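Local coordinates for protein (5-formylfuran-3-yl)methyl phosphate transaminase (Methanococcus jannaschii, PDB 2Z61) that catalyses the pyridoxal-phosphate-dependent transfer of the amino group of alanine to a furancarboxaldehyde phosphate, which yields the furan precursor of methanofuran, at residues 115-120 with 148-153; 140-145 with 158-163. One frame throughout, in Å; residues are numbered along the deposited sequence.

Contact 1. Residues 115-120 with 148-153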
ATOM      1  N   GLU A 115       5.456 -23.803  -6.146  1.00 29.19           N
ATOM      2  CA  GLU A 115       4.230 -23.911  -6.917  1.00 29.52           C
ATOM      3  C   GLU A 115       3.097 -23.547  -5.965  1.00 29.10           C
ATOM      4  O   GLU A 115       3.054 -24.020  -4.827  1.00 25.88           O
ATOM      5  CB  GLU A 115       4.037 -25.339  -7.440  1.00 32.80           C
ATOM      6  CG  GLU A 115       5.190 -25.855  -8.292  1.00 36.36           C
ATOM      7  CD  GLU A 115       4.920 -27.238  -8.868  1.00 40.50           C
ATOM      8  OE1 GLU A 115       4.473 -28.119  -8.110  1.00 42.18           O
ATOM      9  OE2 GLU A 115       5.157 -27.444 -10.074  1.00 40.52           O
ATOM     10  N   VAL A 116       2.192 -22.688  -6.420  1.00 27.89           N
ATOM     11  CA  VAL A 116       1.059 -22.277  -5.603  1.00 27.41           C
ATOM     12  C   VAL A 116      -0.191 -22.712  -6.346  1.00 27.60           C
ATOM     13  O   VAL A 116      -0.322 -22.446  -7.536  1.00 25.80           O
ATOM     14  CB  VAL A 116       1.038 -20.739  -5.401  1.00 29.24           C
ATOM     15  CG1 VAL A 116      -0.196 -20.325  -4.617  1.00 25.35           C
ATOM     16  CG2 VAL A 116       2.300 -20.295  -4.673  1.00 27.37           C
ATOM     17  N   LEU A 117      -1.094 -23.404  -5.652  1.00 26.96           N
ATOM     18  CA  LEU A 117      -2.332 -23.886  -6.256  1.00 26.14           C
ATOM     19  C   LEU A 117      -3.420 -22.826  -6.174  1.00 23.94           C
ATOM     20  O   LEU A 117      -3.691 -22.287  -5.106  1.00 20.90           O
ATOM     21  CB  LEU A 117      -2.822 -25.151  -5.534  1.00 27.65           C
ATOM     22  CG  LEU A 117      -1.922 -26.394  -5.510  1.00 32.03           C
ATOM     23  CD1 LEU A 117      -2.388 -27.340  -4.413  1.00 30.96           C
ATOM     24  CD2 LEU A 117      -1.948 -27.084  -6.870  1.00 30.27           C
ATOM     25  N   ILE A 118      -4.049 -22.532  -7.303  1.00 24.45           N
ATOM     26  CA  ILE A 118      -5.132 -21.559  -7.341  1.00 26.26           C
ATOM     27  C   ILE A 118      -6.266 -22.174  -8.146  1.00 27.44           C
ATOM     28  O   ILE A 118      -6.028 -22.973  -9.050  1.00 27.10           O
ATOM     29  CB  ILE A 118      -4.687 -20.236  -8.007  1.00 29.00           C
ATOM     30  CG1 ILE A 118      -3.938 -20.533  -9.311  1.00 31.57           C
ATOM     31  CG2 ILE A 118      -3.818 -19.443  -7.044  1.00 27.51           C
ATOM     32  CD1 ILE A 118      -3.389 -19.295 -10.013  1.00 31.44           C
ATOM     33  N   GLN A 119      -7.500 -21.812  -7.818  1.00 24.72           N
ATOM     34  CA  GLN A 119      -8.644 -22.364  -8.535  1.00 27.45           C
ATOM     35  C   GLN A 119      -8.787 -21.806  -9.959  1.00 29.00           C
ATOM     36  O   GLN A 119      -8.393 -20.669 -10.236  1.00 29.10           O
ATOM     37  CB  GLN A 119      -9.925 -22.094  -7.742  1.00 28.87           C
ATOM     38  CG  GLN A 119     -11.206 -22.590  -8.399  1.00 30.80           C
ATOM     39  CD  GLN A 119     -12.378 -22.564  -7.435  1.00 32.19           C
ATOM     40  OE1 GLN A 119     -12.431 -21.726  -6.534  1.00 27.83           O
ATOM     41  NE2 GLN A 119     -13.329 -23.472  -7.627  1.00 28.40           N
ATOM     42  N   ASN A 120      -9.336 -22.631 -10.848  1.00 29.33           N
ATOM     43  CA  ASN A 120      -9.589 -22.264 -12.242  1.00 30.37           C
ATOM     44  C   ASN A 120     -11.111 -22.327 -12.381  1.00 31.26           C
ATOM     45  O   ASN A 120     -11.680 -23.414 -12.415  1.00 34.56           O
ATOM     46  CB  ASN A 120      -8.961 -23.294 -13.189  1.00 32.32           C
ATOM     47  CG  ASN A 120      -8.911 -22.816 -14.643  1.00 32.04           C
ATOM     48  OD1 ASN A 120      -9.685 -21.957 -15.065  1.00 29.49           O
ATOM     49  ND2 ASN A 120      -8.000 -23.395 -15.414  1.00 31.04           N
ATOM     50  N   GLU A 148      -5.255 -33.773  -5.713  1.00 39.61           N
ATOM     51  CA  GLU A 148      -4.297 -34.852  -5.478  1.00 41.35           C
ATOM     52  C   GLU A 148      -3.340 -34.946  -6.662  1.00 39.96           C
ATOM     53  O   GLU A 148      -2.130 -35.075  -6.487  1.00 39.16           O
ATOM     54  CB  GLU A 148      -5.019 -36.193  -5.286  1.00 42.56           C
ATOM     55  CG  GLU A 148      -5.944 -36.214  -4.079  1.00 47.72           C
ATOM     56  CD  GLU A 148      -6.676 -37.532  -3.908  1.00 51.12           C
ATOM     57  OE1 GLU A 148      -7.312 -37.994  -4.881  1.00 51.98           O
ATOM     58  OE2 GLU A 148      -6.623 -38.100  -2.794  1.00 54.42           O
ATOM     59  N   GLU A 149      -3.893 -34.865  -7.868  1.00 38.83           N
ATOM     60  CA  GLU A 149      -3.094 -34.939  -9.082  1.00 40.42           C
ATOM     61  C   GLU A 149      -2.170 -33.733  -9.284  1.00 40.07           C
ATOM     62  O   GLU A 149      -1.112 -33.861  -9.898  1.00 38.34           O
ATOM     63  CB  GLU A 149      -4.013 -35.095 -10.296  1.00 43.40           C
ATOM     64  CG  GLU A 149      -4.746 -36.429 -10.317  1.00 50.76           C
ATOM     65  CD  GLU A 149      -5.515 -36.672 -11.601  1.00 53.42           C
ATOM     66  OE1 GLU A 149      -6.383 -35.842 -11.950  1.00 56.00           O
ATOM     67  OE2 GLU A 149      -5.252 -37.699 -12.261  1.00 57.18           O
ATOM     68  N   ALA A 150      -2.561 -32.572  -8.765  1.00 37.76           N
ATOM     69  CA  ALA A 150      -1.754 -31.366  -8.926  1.00 37.73           C
ATOM     70  C   ALA A 150      -0.577 -31.267  -7.960  1.00 37.42           C
ATOM     71  O   ALA A 150       0.410 -30.592  -8.257  1.00 36.23           O
ATOM     72  CB  ALA A 150      -2.640 -30.121  -8.799  1.00 36.97           C
ATOM     73  N   LEU A 151      -0.676 -31.935  -6.813  1.00 37.50           N
ATOM     74  CA  LEU A 151       0.389 -31.902  -5.810  1.00 40.12           C
ATOM     75  C   LEU A 151       1.743 -32.388  -6.314  1.00 41.77           C
ATOM     76  O   LEU A 151       1.823 -33.289  -7.152  1.00 42.31           O
ATOM     77  CB  LEU A 151       0.005 -32.736  -4.587  1.00 42.79           C
ATOM     78  CG  LEU A 151      -0.997 -32.154  -3.591  1.00 43.79           C
ATOM     79  CD1 LEU A 151      -1.262 -33.175  -2.495  1.00 44.30           C
ATOM     80  CD2 LEU A 151      -0.441 -30.873  -2.986  1.00 44.85           C
ATOM     81  N   SER A 152       2.805 -31.780  -5.787  1.00 41.64           N
ATOM     82  CA  SER A 152       4.169 -32.139  -6.155  1.00 43.92           C
ATOM     83  C   SER A 152       5.081 -31.835  -4.973  1.00 45.98           C
ATOM     84  O   SER A 152       4.619 -31.466  -3.890  1.00 47.11           O
ATOM     85  CB  SER A 152       4.639 -31.320  -7.362  1.00 41.16           C
ATOM     86  OG  SER A 152       5.580 -30.337  -6.965  1.00 39.69           O
ATOM     87  N   ASP A 153       6.382 -31.996  -5.184  1.00 47.00           N
ATOM     88  CA  ASP A 153       7.356 -31.723  -4.139  1.00 48.69           C
ATOM     89  C   ASP A 153       7.561 -30.221  -3.988  1.00 46.92           C
ATOM     90  O   ASP A 153       8.061 -29.754  -2.968  1.00 46.71           O
ATOM     91  CB  ASP A 153       8.695 -32.388  -4.471  1.00 52.34           C
ATOM     92  CG  ASP A 153       8.620 -33.902  -4.443  1.00 58.80           C
ATOM     93  OD1 ASP A 153       8.227 -34.458  -3.394  1.00 62.95           O
ATOM     94  OD2 ASP A 153       8.958 -34.540  -5.464  1.00 60.50           O
TER
HETATM   95  O   HOH W   1       1.816 -28.506  -7.394  1.00 43.32           O

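Contact 2. Residues 140-145 with 158-163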
ATOM      1  N   CYS A 140      -6.085 -25.435 -11.241  1.00 39.96           N
ATOM      2  CA  CYS A 140      -6.735 -26.735 -11.081  1.00 40.52           C
ATOM      3  C   CYS A 140      -8.151 -26.581 -10.538  1.00 39.29           C
ATOM      4  O   CYS A 140      -8.478 -25.563  -9.922  1.00 37.55           O
ATOM      5  CB  CYS A 140      -5.916 -27.633 -10.143  1.00 42.41           C
ATOM      6  SG  CYS A 140      -5.825 -27.069  -8.433  1.00 47.05           S
ATOM      7  N   ASP A 141      -8.997 -27.577 -10.790  1.00 37.18           N
ATOM      8  CA  ASP A 141     -10.365 -27.543 -10.282  1.00 39.03           C
ATOM      9  C   ASP A 141     -10.234 -27.798  -8.793  1.00 37.53           C
ATOM     10  O   ASP A 141      -9.296 -28.468  -8.365  1.00 38.89           O
ATOM     11  CB  ASP A 141     -11.226 -28.653 -10.895  1.00 42.66           C
ATOM     12  CG  ASP A 141     -11.164 -28.673 -12.403  1.00 47.48           C
ATOM     13  OD1 ASP A 141     -11.134 -27.582 -13.016  1.00 49.44           O
ATOM     14  OD2 ASP A 141     -11.165 -29.784 -12.977  1.00 52.77           O
ATOM     15  N   PHE A 142     -11.153 -27.277  -7.992  1.00 33.96           N
ATOM     16  CA  PHE A 142     -11.045 -27.515  -6.564  1.00 33.84           C
ATOM     17  C   PHE A 142     -11.841 -28.730  -6.101  1.00 33.85           C
ATOM     18  O   PHE A 142     -12.783 -28.621  -5.324  1.00 35.81           O
ATOM     19  CB  PHE A 142     -11.426 -26.251  -5.775  1.00 32.38           C
ATOM     20  CG  PHE A 142     -10.250 -25.333  -5.494  1.00 29.24           C
ATOM     21  CD1 PHE A 142      -9.049 -25.493  -6.183  1.00 28.38           C
ATOM     22  CD2 PHE A 142     -10.335 -24.327  -4.532  1.00 29.43           C
ATOM     23  CE1 PHE A 142      -7.954 -24.673  -5.923  1.00 26.64           C
ATOM     24  CE2 PHE A 142      -9.241 -23.500  -4.265  1.00 28.46           C
ATOM     25  CZ  PHE A 142      -8.048 -23.676  -4.962  1.00 27.15           C
ATOM     26  N   THR A 143     -11.442 -29.893  -6.612  1.00 32.94           N
ATOM     27  CA  THR A 143     -12.049 -31.164  -6.244  1.00 32.36           C
ATOM     28  C   THR A 143     -10.919 -31.964  -5.609  1.00 32.07           C
ATOM     29  O   THR A 143      -9.742 -31.710  -5.885  1.00 28.80           O
ATOM     30  CB  THR A 143     -12.589 -31.951  -7.468  1.00 29.34           C
ATOM     31  OG1 THR A 143     -11.499 -32.340  -8.310  1.00 32.22           O
ATOM     32  CG2 THR A 143     -13.567 -31.109  -8.264  1.00 31.59           C
ATOM     33  N   VAL A 144     -11.281 -32.921  -4.764  1.00 34.24           N
ATOM     34  CA  VAL A 144     -10.300 -33.748  -4.082  1.00 36.77           C
ATOM     35  C   VAL A 144      -9.383 -34.478  -5.058  1.00 38.55           C
ATOM     36  O   VAL A 144      -8.166 -34.512  -4.869  1.00 37.95           O
ATOM     37  CB  VAL A 144     -11.001 -34.778  -3.174  1.00 37.98           C
ATOM     38  CG1 VAL A 144      -9.973 -35.674  -2.491  1.00 36.96           C
ATOM     39  CG2 VAL A 144     -11.839 -34.052  -2.140  1.00 39.71           C
ATOM     40  N   GLU A 145      -9.968 -35.050  -6.106  1.00 40.01           N
ATOM     41  CA  GLU A 145      -9.189 -35.791  -7.093  1.00 42.49           C
ATOM     42  C   GLU A 145      -8.170 -34.929  -7.834  1.00 40.25           C
ATOM     43  O   GLU A 145      -6.999 -35.291  -7.932  1.00 38.25           O
ATOM     44  CB  GLU A 145     -10.118 -36.460  -8.105  1.00 47.55           C
ATOM     45  CG  GLU A 145      -9.410 -37.463  -8.994  1.00 55.51           C
ATOM     46  CD  GLU A 145     -10.372 -38.255  -9.855  1.00 60.99           C
ATOM     47  OE1 GLU A 145     -11.361 -38.783  -9.305  1.00 63.99           O
ATOM     48  OE2 GLU A 145     -10.134 -38.351 -11.078  1.00 64.46           O
ATOM     49  N   ILE A 158      -1.732 -23.112  -1.118  1.00 23.01           N
ATOM     50  CA  ILE A 158      -2.965 -23.086  -1.882  1.00 22.90           C
ATOM     51  C   ILE A 158      -3.727 -21.819  -1.476  1.00 23.13           C
ATOM     52  O   ILE A 158      -3.749 -21.429  -0.307  1.00 23.35           O
ATOM     53  CB  ILE A 158      -3.842 -24.343  -1.596  1.00 25.30           C
ATOM     54  CG1 ILE A 158      -5.106 -24.298  -2.460  1.00 21.77           C
ATOM     55  CG2 ILE A 158      -4.206 -24.411  -0.116  1.00 22.98           C
ATOM     56  CD1 ILE A 158      -5.962 -25.555  -2.384  1.00 23.82           C
ATOM     57  N   ILE A 159      -4.330 -21.152  -2.445  1.00 22.46           N
ATOM     58  CA  ILE A 159      -5.089 -19.953  -2.142  1.00 24.54           C
ATOM     59  C   ILE A 159      -6.553 -20.308  -2.288  1.00 24.06           C
ATOM     60  O   ILE A 159      -7.002 -20.667  -3.378  1.00 25.31           O
ATOM     61  CB  ILE A 159      -4.765 -18.786  -3.116  1.00 25.26           C
ATOM     62  CG1 ILE A 159      -3.318 -18.328  -2.940  1.00 25.84           C
ATOM     63  CG2 ILE A 159      -5.703 -17.619  -2.855  1.00 26.50           C
ATOM     64  CD1 ILE A 159      -2.921 -17.167  -3.867  1.00 24.47           C
ATOM     65  N   ILE A 160      -7.293 -20.230  -1.186  1.00 21.85           N
ATOM     66  CA  ILE A 160      -8.718 -20.534  -1.214  1.00 23.06           C
ATOM     67  C   ILE A 160      -9.489 -19.228  -1.034  1.00 23.70           C
ATOM     68  O   ILE A 160      -9.345 -18.558  -0.017  1.00 23.44           O
ATOM     69  CB  ILE A 160      -9.113 -21.524  -0.086  1.00 22.60           C
ATOM     70  CG1 ILE A 160      -8.286 -22.808  -0.207  1.00 25.79           C
ATOM     71  CG2 ILE A 160     -10.601 -21.863  -0.183  1.00 19.16           C
ATOM     72  CD1 ILE A 160      -8.675 -23.903   0.780  1.00 27.60           C
ATOM     73  N   ASN A 161     -10.293 -18.865  -2.030  1.00 24.00           N
ATOM     74  CA  ASN A 161     -11.092 -17.635  -1.991  1.00 24.03           C
ATOM     75  C   ASN A 161     -12.550 -18.047  -1.860  1.00 23.84           C
ATOM     76  O   ASN A 161     -13.141 -18.551  -2.810  1.00 23.66           O
ATOM     77  CB  ASN A 161     -10.865 -16.836  -3.286  1.00 22.45           C
ATOM     78  CG  ASN A 161     -11.687 -15.551  -3.346  1.00 24.73           C
ATOM     79  OD1 ASN A 161     -12.244 -15.194  -4.390  1.00 24.30           O
ATOM     80  ND2 ASN A 161     -11.781 -14.858  -2.216  1.00 19.86           N
ATOM     81  N   SER A 162     -13.136 -17.828  -0.687  1.00 24.62           N
ATOM     82  CA  SER A 162     -14.513 -18.249  -0.465  1.00 25.27           C
ATOM     83  C   SER A 162     -15.336 -17.293   0.396  1.00 25.54           C
ATOM     84  O   SER A 162     -14.964 -16.993   1.527  1.00 28.44           O
ATOM     85  CB  SER A 162     -14.507 -19.645   0.182  1.00 26.14           C
ATOM     86  OG  SER A 162     -15.817 -20.125   0.422  1.00 21.77           O
ATOM     87  N   PRO A 163     -16.460 -16.786  -0.142  1.00 26.63           N
ATOM     88  CA  PRO A 163     -16.947 -17.078  -1.498  1.00 27.57           C
ATOM     89  C   PRO A 163     -15.973 -16.529  -2.538  1.00 26.57           C
ATOM     90  O   PRO A 163     -15.247 -15.568  -2.266  1.00 21.75           O
ATOM     91  CB  PRO A 163     -18.322 -16.401  -1.533  1.00 26.91           C
ATOM     92  CG  PRO A 163     -18.226 -15.335  -0.513  1.00 26.93           C
ATOM     93  CD  PRO A 163     -17.439 -15.979   0.601  1.00 26.18           C
TER

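Contact 1. Residues 115-120 with 148-153
Ser152 donates its hydroxyl hydrogen to the carboxylate of Glu115, OG to OE1 at 2.7 Å, arriving from above the carboxylate plane, 44° out of it. The same OE1 accepts a second hydrogen bond, from a water 2.8 Å away. That water gives its other hydrogen to the carbonyl O of Ala150, 2.7 Å away, and so ties the last helical turn to the strand. Two residues further along the strand the contact turns apolar: Leu117 sets CD2 against CB of Ala150 at 3.7 Å, while its other methyl, CD1, lies 4.3 Å from CD2 of Leu151. Glu115 gets across because its CG stands anti to the carbonyl carbon (chi1 -57°) and the chain runs extended beyond CG. Leu151 is where the backbone leaves helix 144-150. Past it, Ser152 is steadied from its own side, its OG bonding with Lys154 N and its N with Thr155 OG1, while its neighbour Leu151 rests on Phe178 of helix 173-182. The contact joins the C-terminal end of helix 144-150 and the turn after it to the first half of strand 115-119. Two neutral donors on OE1 would favour the ionised carboxylate and probably help to stabilise its charge.

Contact 2. Residues 140-145 with 158-163
The ring of Phe142 points its edge at strand 155-161, and the carbonyl O of Ile159 lies at that edge, in the ring plane, 3.6 Å from CZ. A carbonyl oxygen placed so faces the slightly positive rim of ring hydrogens, a favourable though weak electrostatic match. Two isoleucines come in obliquely around the same end of the ring. Ile158 brings CD1 to 3.8 Å from CZ, with CG1 close behind, its side chain running toward the phenylalanine from the opposite direction; CG1 stands anti to the backbone N (chi1 -178°) and chi2 is extended too, which carries the methyl out to the ring. Ile160 adds a looser touch, CG1 to CE2 at 4.2 Å. Ile159 itself meets the ring through its backbone oxygen, while its side chain packs elsewhere, on Ile118 and Tyr126. All four touching residues are buried. Phe142 is the centre of an inverse gamma turn, closed by a weak bond from Thr143 N to Asp141 O, and Thr143 then takes the N-cap position of helix 144-150. Phe142 thus lies in the beta-alpha-beta crossover from strand 136-140 through that helix to strand 155-161, with strand 115-119 between the two. Its ring also packs on Gln119 of strand 115-119, and beyond the isoleucines helix 173-182 takes over, with Ala179 against Ile158 and Tyr176 against Ile160.

Overall arrangement
Contacts 1 and 2 flank helix 144-150: contact 1 involves its C-terminal end, contact 2 the turn leading into it, and their centres are about 9 Å apart. Strands 115-119 and 155-161 are parallel neighbours, and Leu117 O and Ile159 N, 3.0 Å apart, probably form a hydrogen bond between the two contacts. A second probable bond joins Asn120 N to Cys140 O at 3.2 Å. The strands involved belong to the mixed seven-stranded sheet of this class-one aminotransferase; the helix packs beside it. Lys222 carries the pyridoxal phosphate, and neither contact includes it. The centre of contact 1 lies about 21 Å from the chain's centre and that of contact 2, which is buried, about 14 Å.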